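Local coordinates for protein xyloglucan-specific endo-beta-1,4-glucanase BoGH9A (Bacteroides ovatus, PDB 6DHT) that cleaves the beta-1,4-glucan backbone of xyloglucan internally, releasing xyloglucan oligosaccharides as part of xyloglucan degradation by a gut bacterium, at residues 68-73 and 533-538; 122-127 and 132-137; 269-274 and 297-302; 453-458 and 462-467. All blocks are in the same frame, centred on the assembly; numbering follows the deposited sequence.

Contact 1: 68-73 and 533-538; sequences SDKTRT and PDESYV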
# COMPACT_ATOMS: atom_id res chain seq x y z
N SER A 68 11.95 -22.35 14.14
CA SER A 68 13.29 -21.88 14.47
C SER A 68 13.60 -22.23 15.91
O SER A 68 12.77 -22.03 16.80
CB SER A 68 13.42 -20.37 14.28
OG SER A 68 14.67 -19.91 14.79
N ASP A 69 14.80 -22.75 16.14
CA ASP A 69 15.21 -23.10 17.49
C ASP A 69 15.76 -21.91 18.26
O ASP A 69 16.16 -22.05 19.42
CB ASP A 69 16.24 -24.23 17.45
CG ASP A 69 16.34 -24.97 18.78
OD1 ASP A 69 15.27 -25.35 19.32
OD2 ASP A 69 17.47 -25.14 19.28
N LYS A 70 15.78 -20.73 17.62
CA LYS A 70 16.28 -19.54 18.30
C LYS A 70 15.36 -19.18 19.46
O LYS A 70 14.14 -19.26 19.34
CB LYS A 70 16.34 -18.34 17.34
CG LYS A 70 17.41 -18.35 16.27
CD LYS A 70 17.08 -17.28 15.23
CE LYS A 70 18.19 -17.04 14.25
NZ LYS A 70 17.83 -15.96 13.28
N THR A 71 15.96 -18.74 20.56
CA THR A 71 15.22 -18.22 21.70
C THR A 71 15.08 -16.71 21.50
O THR A 71 16.07 -15.99 21.45
CB THR A 71 15.95 -18.45 23.04
OG1 THR A 71 16.01 -19.86 23.32
CG2 THR A 71 15.23 -17.77 24.19
N ARG A 72 13.84 -16.24 21.39
CA ARG A 72 13.58 -14.82 21.25
C ARG A 72 13.15 -14.25 22.60
O ARG A 72 12.20 -14.73 23.20
CB ARG A 72 12.48 -14.62 20.20
CG ARG A 72 12.98 -14.55 18.79
CD ARG A 72 13.66 -15.82 18.25
NE ARG A 72 14.06 -15.59 16.87
CZ ARG A 72 13.45 -16.07 15.79
NH1 ARG A 72 13.86 -15.72 14.58
NH2 ARG A 72 12.42 -16.91 15.90
N THR A 73 13.84 -13.21 23.07
CA THR A 73 13.57 -12.64 24.39
C THR A 73 12.96 -11.25 24.26
O THR A 73 13.51 -10.38 23.60
CB THR A 73 14.87 -12.55 25.23
OG1 THR A 73 15.51 -13.83 25.24
CG2 THR A 73 14.59 -12.09 26.65
N PRO A 533 11.10 -19.61 7.09
CA PRO A 533 10.33 -18.79 6.14
C PRO A 533 10.48 -17.29 6.36
O PRO A 533 10.48 -16.57 5.36
CB PRO A 533 8.88 -19.19 6.41
CG PRO A 533 8.91 -20.40 7.17
CD PRO A 533 10.21 -20.46 7.90
N ASP A 534 10.61 -16.85 7.61
CA ASP A 534 10.71 -15.42 7.92
C ASP A 534 12.11 -14.85 7.67
O ASP A 534 12.36 -13.66 7.87
CB ASP A 534 10.18 -15.09 9.33
CG ASP A 534 10.86 -15.87 10.44
OD1 ASP A 534 11.62 -16.82 10.17
OD2 ASP A 534 10.61 -15.54 11.62
N GLU A 535 13.02 -15.71 7.22
CA GLU A 535 14.37 -15.31 6.89
C GLU A 535 14.67 -15.50 5.40
O GLU A 535 15.80 -15.27 4.94
CB GLU A 535 15.36 -16.11 7.75
CG GLU A 535 15.22 -15.87 9.25
CD GLU A 535 16.21 -16.67 10.08
OE1 GLU A 535 17.12 -17.29 9.49
OE2 GLU A 535 16.08 -16.68 11.32
N SER A 536 13.66 -15.90 4.63
CA SER A 536 13.80 -16.11 3.20
C SER A 536 13.73 -14.81 2.42
O SER A 536 12.87 -14.63 1.56
CB SER A 536 12.73 -17.06 2.67
OG SER A 536 12.86 -18.33 3.29
N TYR A 537 14.70 -13.94 2.69
CA TYR A 537 14.77 -12.61 2.12
C TYR A 537 16.22 -12.36 1.70
O TYR A 537 17.14 -12.65 2.46
CB TYR A 537 14.30 -11.55 3.18
CG TYR A 537 14.64 -10.15 2.74
CD1 TYR A 537 13.90 -9.52 1.75
CD2 TYR A 537 15.73 -9.47 3.26
CE1 TYR A 537 14.23 -8.29 1.29
CE2 TYR A 537 16.10 -8.23 2.78
CZ TYR A 537 15.31 -7.63 1.81
OH TYR A 537 15.67 -6.41 1.29
N VAL A 538 16.39 -11.84 0.49
CA VAL A 538 17.69 -11.40 0.01
C VAL A 538 17.61 -9.99 -0.58
O VAL A 538 16.76 -9.71 -1.41
CB VAL A 538 18.30 -12.37 -1.08
CG1 VAL A 538 18.73 -13.65 -0.42
CG2 VAL A 538 17.32 -12.64 -2.21
O HOH W 1 16.11 -19.42 12.22
O HOH W 2 19.42 -17.64 11.45
O HOH W 3 10.32 -16.95 13.91
O HOH W 4 13.45 -17.19 12.25

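Contact 2: 122-127 and 132-137; sequences MPIEEQ and WHRMAG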
# COMPACT_ATOMS: atom_id res chain seq x y z
N MET A 122 6.96 12.93 -17.28
CA MET A 122 7.40 14.23 -16.80
C MET A 122 8.80 14.19 -16.22
O MET A 122 9.26 13.16 -15.72
CB MET A 122 6.42 14.81 -15.79
CG MET A 122 6.53 14.25 -14.40
SD MET A 122 5.33 15.14 -13.42
CE MET A 122 6.32 16.46 -12.74
N PRO A 123 9.50 15.33 -16.29
CA PRO A 123 10.82 15.34 -15.69
C PRO A 123 10.69 15.26 -14.18
O PRO A 123 9.72 15.73 -13.59
CB PRO A 123 11.40 16.69 -16.13
CG PRO A 123 10.23 17.53 -16.40
CD PRO A 123 9.14 16.63 -16.88
N ILE A 124 11.67 14.61 -13.58
CA ILE A 124 11.72 14.38 -12.15
C ILE A 124 12.84 15.28 -11.65
O ILE A 124 14.00 14.89 -11.64
CB ILE A 124 11.95 12.88 -11.87
CG1 ILE A 124 10.84 12.04 -12.53
CG2 ILE A 124 12.04 12.61 -10.39
CD1 ILE A 124 9.45 12.32 -12.00
N GLU A 125 12.49 16.52 -11.31
CA GLU A 125 13.48 17.58 -11.10
C GLU A 125 14.08 17.59 -9.72
O GLU A 125 13.39 17.33 -8.74
CB GLU A 125 12.86 18.94 -11.39
CG GLU A 125 12.46 19.10 -12.85
CD GLU A 125 11.65 20.35 -13.14
OE1 GLU A 125 11.18 21.01 -12.18
OE2 GLU A 125 11.48 20.66 -14.33
N GLU A 126 15.36 17.93 -9.65
CA GLU A 126 16.13 17.86 -8.41
C GLU A 126 15.50 18.63 -7.25
O GLU A 126 15.59 18.23 -6.10
CB GLU A 126 17.57 18.34 -8.65
CG GLU A 126 18.44 18.32 -7.40
CD GLU A 126 19.93 18.30 -7.73
OE1 GLU A 126 20.30 18.60 -8.88
OE2 GLU A 126 20.72 17.97 -6.82
N GLN A 127 14.86 19.74 -7.57
CA GLN A 127 14.15 20.53 -6.58
C GLN A 127 13.25 19.67 -5.69
O GLN A 127 13.20 19.85 -4.50
CB GLN A 127 13.30 21.58 -7.30
CG GLN A 127 12.72 22.62 -6.39
CD GLN A 127 11.66 23.46 -7.07
OE1 GLN A 127 11.73 23.71 -8.28
NE2 GLN A 127 10.67 23.90 -6.29
N TRP A 132 17.96 11.80 -6.74
CA TRP A 132 17.33 10.87 -7.69
C TRP A 132 16.50 11.60 -8.73
O TRP A 132 15.33 11.29 -8.94
CB TRP A 132 16.46 9.84 -6.95
CG TRP A 132 17.21 9.11 -5.86
CD1 TRP A 132 17.96 7.98 -5.99
CD2 TRP A 132 17.28 9.47 -4.48
NE1 TRP A 132 18.49 7.62 -4.79
CE2 TRP A 132 18.08 8.53 -3.84
CE3 TRP A 132 16.74 10.52 -3.73
CZ2 TRP A 132 18.36 8.60 -2.48
CZ3 TRP A 132 17.01 10.58 -2.40
CH2 TRP A 132 17.80 9.63 -1.78
N HIS A 133 17.12 12.58 -9.38
CA HIS A 133 16.46 13.32 -10.45
C HIS A 133 16.71 12.63 -11.77
O HIS A 133 17.74 11.96 -11.94
CB HIS A 133 16.95 14.78 -10.49
CG HIS A 133 18.44 14.92 -10.58
ND1 HIS A 133 19.11 14.93 -11.78
CD2 HIS A 133 19.38 15.07 -9.62
CE1 HIS A 133 20.41 15.08 -11.56
NE2 HIS A 133 20.60 15.16 -10.25
N ARG A 134 15.77 12.78 -12.69
CA ARG A 134 15.92 12.23 -14.04
C ARG A 134 15.06 12.96 -15.05
O ARG A 134 14.18 13.74 -14.70
CB ARG A 134 15.59 10.74 -14.05
CG ARG A 134 14.14 10.39 -13.78
CD ARG A 134 13.90 8.87 -13.69
NE ARG A 134 12.48 8.60 -13.83
CZ ARG A 134 11.61 8.48 -12.83
NH1 ARG A 134 12.01 8.53 -11.58
NH2 ARG A 134 10.32 8.27 -13.10
N MET A 135 15.35 12.69 -16.31
CA MET A 135 14.59 13.28 -17.40
C MET A 135 13.25 12.58 -17.50
O MET A 135 13.06 11.51 -16.93
CB MET A 135 15.35 13.09 -18.72
CG MET A 135 16.77 13.64 -18.69
SD MET A 135 16.82 15.44 -18.64
CE MET A 135 16.70 15.78 -20.39
N ALA A 136 12.33 13.19 -18.23
CA ALA A 136 11.06 12.55 -18.52
C ALA A 136 11.28 11.22 -19.27
O ALA A 136 12.21 11.08 -20.09
CB ALA A 136 10.18 13.48 -19.31
N GLY A 137 10.43 10.24 -18.98
CA GLY A 137 10.44 8.97 -19.68
C GLY A 137 9.02 8.46 -19.91
O GLY A 137 8.09 8.88 -19.24

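Contact 3: 269-274 and 297-302; sequences LDFAAV and LLAAEK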
# COMPACT_ATOMS: atom_id res chain seq x y z
N LEU A 269 -14.51 -2.11 -13.31
CA LEU A 269 -15.06 -1.92 -11.97
C LEU A 269 -14.12 -1.17 -11.02
O LEU A 269 -14.57 -0.30 -10.28
CB LEU A 269 -15.48 -3.25 -11.37
CG LEU A 269 -16.70 -3.86 -12.07
CD1 LEU A 269 -16.89 -5.27 -11.63
CD2 LEU A 269 -17.94 -3.04 -11.78
N ASP A 270 -12.83 -1.50 -11.03
CA ASP A 270 -11.89 -0.76 -10.17
C ASP A 270 -11.80 0.70 -10.63
O ASP A 270 -11.74 1.62 -9.83
CB ASP A 270 -10.53 -1.41 -10.19
CG ASP A 270 -10.50 -2.73 -9.47
OD1 ASP A 270 -11.35 -2.95 -8.58
OD2 ASP A 270 -9.63 -3.59 -9.78
N PHE A 271 -11.86 0.92 -11.95
CA PHE A 271 -11.98 2.27 -12.50
C PHE A 271 -13.27 2.96 -11.99
O PHE A 271 -13.24 4.11 -11.54
CB PHE A 271 -11.99 2.18 -14.05
CG PHE A 271 -12.19 3.48 -14.77
CD1 PHE A 271 -13.46 3.98 -14.89
CD2 PHE A 271 -11.15 4.16 -15.36
CE1 PHE A 271 -13.70 5.16 -15.58
CE2 PHE A 271 -11.37 5.34 -16.05
CZ PHE A 271 -12.66 5.85 -16.17
N ALA A 272 -14.40 2.26 -12.07
CA ALA A 272 -15.67 2.84 -11.66
C ALA A 272 -15.64 3.21 -10.18
O ALA A 272 -16.05 4.30 -9.81
CB ALA A 272 -16.80 1.89 -11.97
N ALA A 273 -15.13 2.30 -9.36
CA ALA A 273 -15.11 2.52 -7.91
C ALA A 273 -14.25 3.72 -7.57
O ALA A 273 -14.66 4.60 -6.83
CB ALA A 273 -14.61 1.29 -7.21
N VAL A 274 -13.03 3.75 -8.09
CA VAL A 274 -12.11 4.82 -7.74
C VAL A 274 -12.53 6.15 -8.33
O VAL A 274 -12.32 7.20 -7.74
CB VAL A 274 -10.65 4.43 -8.07
CG1 VAL A 274 -10.32 4.63 -9.53
CG2 VAL A 274 -9.67 5.21 -7.20
N LEU A 297 -17.33 11.14 -12.26
CA LEU A 297 -18.59 10.46 -11.98
C LEU A 297 -19.26 9.96 -13.27
O LEU A 297 -19.71 8.81 -13.34
CB LEU A 297 -19.53 11.37 -11.17
CG LEU A 297 -20.81 10.68 -10.72
CD1 LEU A 297 -20.52 9.49 -9.82
CD2 LEU A 297 -21.73 11.68 -10.04
N LEU A 298 -19.25 10.78 -14.30
CA LEU A 298 -19.82 10.36 -15.58
C LEU A 298 -19.08 9.15 -16.11
O LEU A 298 -19.68 8.16 -16.52
CB LEU A 298 -19.73 11.51 -16.60
CG LEU A 298 -20.73 12.64 -16.41
CD1 LEU A 298 -20.37 13.85 -17.27
CD2 LEU A 298 -22.12 12.16 -16.75
N ALA A 299 -17.75 9.19 -16.01
CA ALA A 299 -16.92 8.09 -16.47
C ALA A 299 -17.17 6.81 -15.68
O ALA A 299 -17.19 5.71 -16.23
CB ALA A 299 -15.45 8.47 -16.37
N ALA A 300 -17.32 6.97 -14.37
CA ALA A 300 -17.60 5.84 -13.50
C ALA A 300 -18.87 5.10 -13.86
O ALA A 300 -18.90 3.87 -13.90
CB ALA A 300 -17.68 6.31 -12.04
N GLU A 301 -19.93 5.87 -14.12
CA GLU A 301 -21.24 5.28 -14.41
C GLU A 301 -21.19 4.55 -15.76
O GLU A 301 -21.70 3.44 -15.88
CB GLU A 301 -22.34 6.35 -14.36
CG GLU A 301 -22.53 6.93 -12.95
CD GLU A 301 -23.86 7.63 -12.72
OE1 GLU A 301 -23.90 8.87 -12.80
OE2 GLU A 301 -24.85 6.93 -12.42
N LYS A 302 -20.46 5.11 -16.72
CA LYS A 302 -20.28 4.44 -18.01
C LYS A 302 -19.45 3.15 -17.86
O LYS A 302 -19.73 2.14 -18.49
CB LYS A 302 -19.62 5.37 -19.03
CG LYS A 302 -20.53 6.46 -19.60
CD LYS A 302 -19.99 7.04 -20.90
CE LYS A 302 -20.10 6.04 -22.06
NZ LYS A 302 -19.54 6.57 -23.34

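Contact 4: 453-458 and 462-467; sequences YAYLQT and VYLTNA. With EDO (1,2-ethanediol), chain L.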
# COMPACT_ATOMS: atom_id res chain seq x y z
N TYR A 453 -8.85 0.18 11.57
CA TYR A 453 -10.29 0.38 11.37
C TYR A 453 -11.09 -0.21 12.52
O TYR A 453 -12.08 0.39 12.96
CB TYR A 453 -10.78 -0.26 10.07
CG TYR A 453 -10.69 0.65 8.86
CD1 TYR A 453 -11.70 1.55 8.57
CD2 TYR A 453 -9.58 0.64 8.04
CE1 TYR A 453 -11.62 2.39 7.46
CE2 TYR A 453 -9.47 1.47 6.94
CZ TYR A 453 -10.49 2.35 6.66
OH TYR A 453 -10.42 3.19 5.57
N ALA A 454 -10.72 -1.37 13.02
CA ALA A 454 -11.45 -1.93 14.18
C ALA A 454 -11.38 -1.02 15.41
O ALA A 454 -12.39 -0.85 16.14
CB ALA A 454 -10.92 -3.31 14.52
N TYR A 455 -10.23 -0.38 15.65
CA TYR A 455 -10.10 0.64 16.69
C TYR A 455 -11.09 1.79 16.42
O TYR A 455 -11.85 2.20 17.31
CB TYR A 455 -8.67 1.18 16.77
CG TYR A 455 -8.55 2.40 17.63
CD1 TYR A 455 -8.64 2.31 19.02
CD2 TYR A 455 -8.40 3.66 17.06
CE1 TYR A 455 -8.55 3.44 19.79
CE2 TYR A 455 -8.32 4.79 17.83
CZ TYR A 455 -8.39 4.67 19.21
OH TYR A 455 -8.32 5.80 20.01
N LEU A 456 -11.10 2.30 15.19
CA LEU A 456 -11.96 3.43 14.88
C LEU A 456 -13.44 3.11 15.10
O LEU A 456 -14.21 3.99 15.50
CB LEU A 456 -11.73 3.90 13.43
CG LEU A 456 -10.38 4.56 13.14
CD1 LEU A 456 -10.39 5.03 11.69
CD2 LEU A 456 -10.07 5.70 14.06
N GLN A 457 -13.82 1.86 14.90
CA GLN A 457 -15.22 1.45 15.02
C GLN A 457 -15.66 1.18 16.47
O GLN A 457 -16.85 1.11 16.76
CB GLN A 457 -15.47 0.21 14.18
CG GLN A 457 -15.39 0.47 12.66
CD GLN A 457 -16.47 1.42 12.18
OE1 GLN A 457 -17.64 1.17 12.39
NE2 GLN A 457 -16.07 2.53 11.56
N THR A 458 -14.69 1.06 17.38
CA THR A 458 -14.98 0.61 18.76
C THR A 458 -14.37 1.44 19.86
O THR A 458 -14.90 1.47 20.99
CB THR A 458 -14.49 -0.83 19.00
OG1 THR A 458 -13.05 -0.90 18.85
CG2 THR A 458 -15.17 -1.82 18.06
N VAL A 462 -6.87 -1.97 22.30
CA VAL A 462 -6.14 -3.19 21.98
C VAL A 462 -5.95 -3.37 20.46
O VAL A 462 -4.92 -3.86 20.01
CB VAL A 462 -6.82 -4.43 22.63
CG1 VAL A 462 -8.18 -4.69 22.03
CG2 VAL A 462 -5.94 -5.65 22.54
N TYR A 463 -6.94 -2.97 19.68
CA TYR A 463 -6.80 -3.14 18.24
C TYR A 463 -5.69 -2.22 17.69
O TYR A 463 -4.89 -2.63 16.84
CB TYR A 463 -8.12 -2.79 17.59
CG TYR A 463 -9.28 -3.73 17.91
CD1 TYR A 463 -9.17 -5.10 17.78
CD2 TYR A 463 -10.50 -3.21 18.31
CE1 TYR A 463 -10.24 -5.92 18.04
CE2 TYR A 463 -11.57 -4.02 18.56
CZ TYR A 463 -11.44 -5.37 18.43
OH TYR A 463 -12.52 -6.18 18.69
N LEU A 464 -5.66 -0.98 18.17
CA LEU A 464 -4.65 -0.02 17.74
C LEU A 464 -3.26 -0.44 18.22
O LEU A 464 -2.28 -0.33 17.48
CB LEU A 464 -5.02 1.37 18.23
CG LEU A 464 -4.10 2.50 17.77
CD1 LEU A 464 -4.12 2.57 16.26
CD2 LEU A 464 -4.54 3.80 18.38
N THR A 465 -3.18 -0.95 19.44
CA THR A 465 -1.92 -1.42 19.98
C THR A 465 -1.34 -2.47 19.06
O THR A 465 -0.12 -2.49 18.78
CB THR A 465 -2.14 -1.99 21.38
OG1 THR A 465 -2.49 -0.92 22.25
CG2 THR A 465 -0.87 -2.62 21.93
N ASN A 466 -2.19 -3.38 18.58
CA ASN A 466 -1.75 -4.43 17.69
C ASN A 466 -1.34 -3.94 16.29
O ASN A 466 -0.47 -4.51 15.64
CB ASN A 466 -2.77 -5.57 17.66
CG ASN A 466 -2.60 -6.50 18.85
OD1 ASN A 466 -1.73 -7.36 18.81
ND2 ASN A 466 -3.42 -6.33 19.87
N ALA A 467 -1.97 -2.85 15.83
CA ALA A 467 -1.59 -2.25 14.56
C ALA A 467 -0.17 -1.68 14.66
O ALA A 467 0.63 -1.87 13.75
CB ALA A 467 -2.57 -1.18 14.16
C1 EDO L . -21.55 0.73 11.72
O1 EDO L . -22.87 1.30 11.67
C2 EDO L . -20.52 1.81 11.42
O2 EDO L . -20.34 2.62 12.58

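Contact 1: 68-73 and 533-538
A salt bridge between K70 and E535 lies at the seam where the Ig-like module typical of the N-terminus of many GH9 enzymes faces the catalytic module, and it illustrates how two segments of different modules can meet through charge and water. The K70 chain is extended beyond CG, and E535 comes to meet it from the opposite direction. NZ of K70 sits 2.7 Å from OE2 of E535, approaching from above the carboxylate plane, 40° out of it. R72 stops short of direct pairing: its NH1 remains 4.1 Å from E535 OE2, with the guanidinium turned 75° from that carboxylate. A water spans the gap, accepting from R72 NH1 at 2.8 Å and donating to both D534 OD1 and E535 OE2. A second joins R72 NH2 to D534 OD2, and a third links S68 OG with E535 OE2. S68 OG also accepts from K70 N, an ST turn that shapes the loop. D36 pairs with both K70 and R72, while W67 NE1 is hydrogen-bonded to D534 OD1, a direct bond between the modules. E535 OE2 takes K70 and two waters, so the carboxylate probably stays charged and the joint depends on ion pairing and ordered water.

Contact 2: 122-127 and 132-137
I124 and R134 pair as a single antiparallel bridge, a small example of how two pieces of loop can be joined at one point without forming a sheet. Two backbone hydrogen bonds make the clamp: I124 N to R134 O at 2.9 Å, and R134 N to I124 O, also 2.9 Å. A weaker polar touch extends the pairing, the CA-H of A136 pointing at M122 O with 3.4 Å between CA and O.

Side-chain packing follows the same line. R134 and I124 project side by side, and CG1 of I124 lies over the centre of one guanidinium face, 3.7 Å from R134 CZ. With CG of R134 held between its backbone N and carbonyl carbon (chi1 67°), the extended chain runs alongside the isoleucine. Further along, CD of P123 rests 4.1 Å from CB of A136.

E126 and H133 also run alongside each other, carboxylate and imidazole planes 22° apart. OE1 of E126 stays 3.7 Å from H133 NE2, so the pair is a packing contact.

The first segment runs into the short helix 126-129, with E125 at its N-cap, and the second follows that helix. Helix 105-117 packs against them through Y116 on I124, and Y117 O takes a hydrogen bond from R134 NH1; beyond G137 the chain leads on to strand 143-145.

Contact 3: 269-274 and 297-302
A chi1 of 176° places CG of F271 beside its carbonyl carbon, and a chi2 of -80° turns the ring, so that the phenyl group reaches across to helix 292-309 and meets A299. CE1 and CZ of F271 both lie 3.8 Å from A299 CB, and CE1 is 3.6 Å from A299 O. The carbonyl oxygen stands at the ring edge, near its plane, so it faces the C-H rim of the aromatic. At the next residue, A272 meets A300 where the two backbones come nearest, their CA atoms only 4.0 Å apart. The two methyls are reciprocal: CB of A300 touches A272 O at 3.4 Å, and CB of A272 touches A300 O at 3.5 Å.

The helices run roughly antiparallel, their local axes 147° apart in direction and 8.0 Å at closest approach. This is a worked case of close helix packing through alanines, within the alpha/alpha barrel characteristic of GH9 catalytic modules. L226 of helix 213-226 packs on A299, and A303 lies against both F271 and A272, continuing the interface along helix 292-309.

Q229 NE2 donates to A299 O, the same oxygen that the phenyl edge approaches. Between the two segments themselves the contact is van der Waals: methyl groups settle against backbone carbonyls, and dispersion together with the slight polarity of the ring edge probably supplies the attraction.

Contact 4: 453-458 and 462-467
The ring of Y463 lies with one face against A454 and one edge toward T458, so one ring packs against two residues a turn apart on the same side of the partner helix. A454 CB stands 3.9 Å from the ring centroid and 17° off its normal, a CH-pi contact displaced toward the rim. T458 crosses Y463 at about a right angle, its OG1 in the ring plane at the edge and 3.5 Å from Y463 CE2. That hydroxyl is tied down: it donates to A454 O at 2.8 Å and also accepts from K460 N in the turn, which fixes its rotation beside the ring. At the far end of the tyrosine, OH bonds to D413 of helix 395-416.

These residues form a helical hairpin, helices 439-458 and 461-474 joined by a tight turn. It belongs to the alpha/alpha barrel of the GH9 fold, and its short segments run nearly antiparallel with axes 8.0 Å apart at closest approach.

On the other flank the roles are exchanged, for the aromatic now comes from the first helix and the aliphatic from the second. CG of Y455 swings anti to the backbone N (chi1 169°), laying the ring alongside helix 461-474. L464 then crosses it obliquely: CD2 is 4.0 Å from the Y455 centroid, just 10° off the normal, while L464 CB presses on Y455 CG at 3.7 Å. Between the two aromatics, Y455 CB and Y463 CB approach to 4.1 Å. L564 and L567 of helix 551-567 pack on L464 as well.

In the fold
The four contacts differ in chemistry with their place in the fold. Contact 1 alone joins the two modules, through charge and water. Contact 2 is a surface contact in which the segment leading into helix 126-129 and the loop after it are held by a single backbone bridge. Contacts 3 and 4 each pair near-antiparallel helices of the catalytic module with the same 8.0 Å axis spacing, yet contact 3 is buried and alanine-lined, whereas contact 4 is partly buried and relies on tyrosine faces. Contacts 1 and 3 stand on opposite sides of the chain's centre, about 45 Å between centres; contacts 2, 3 and 4 follow in series between the two segments of contact 1.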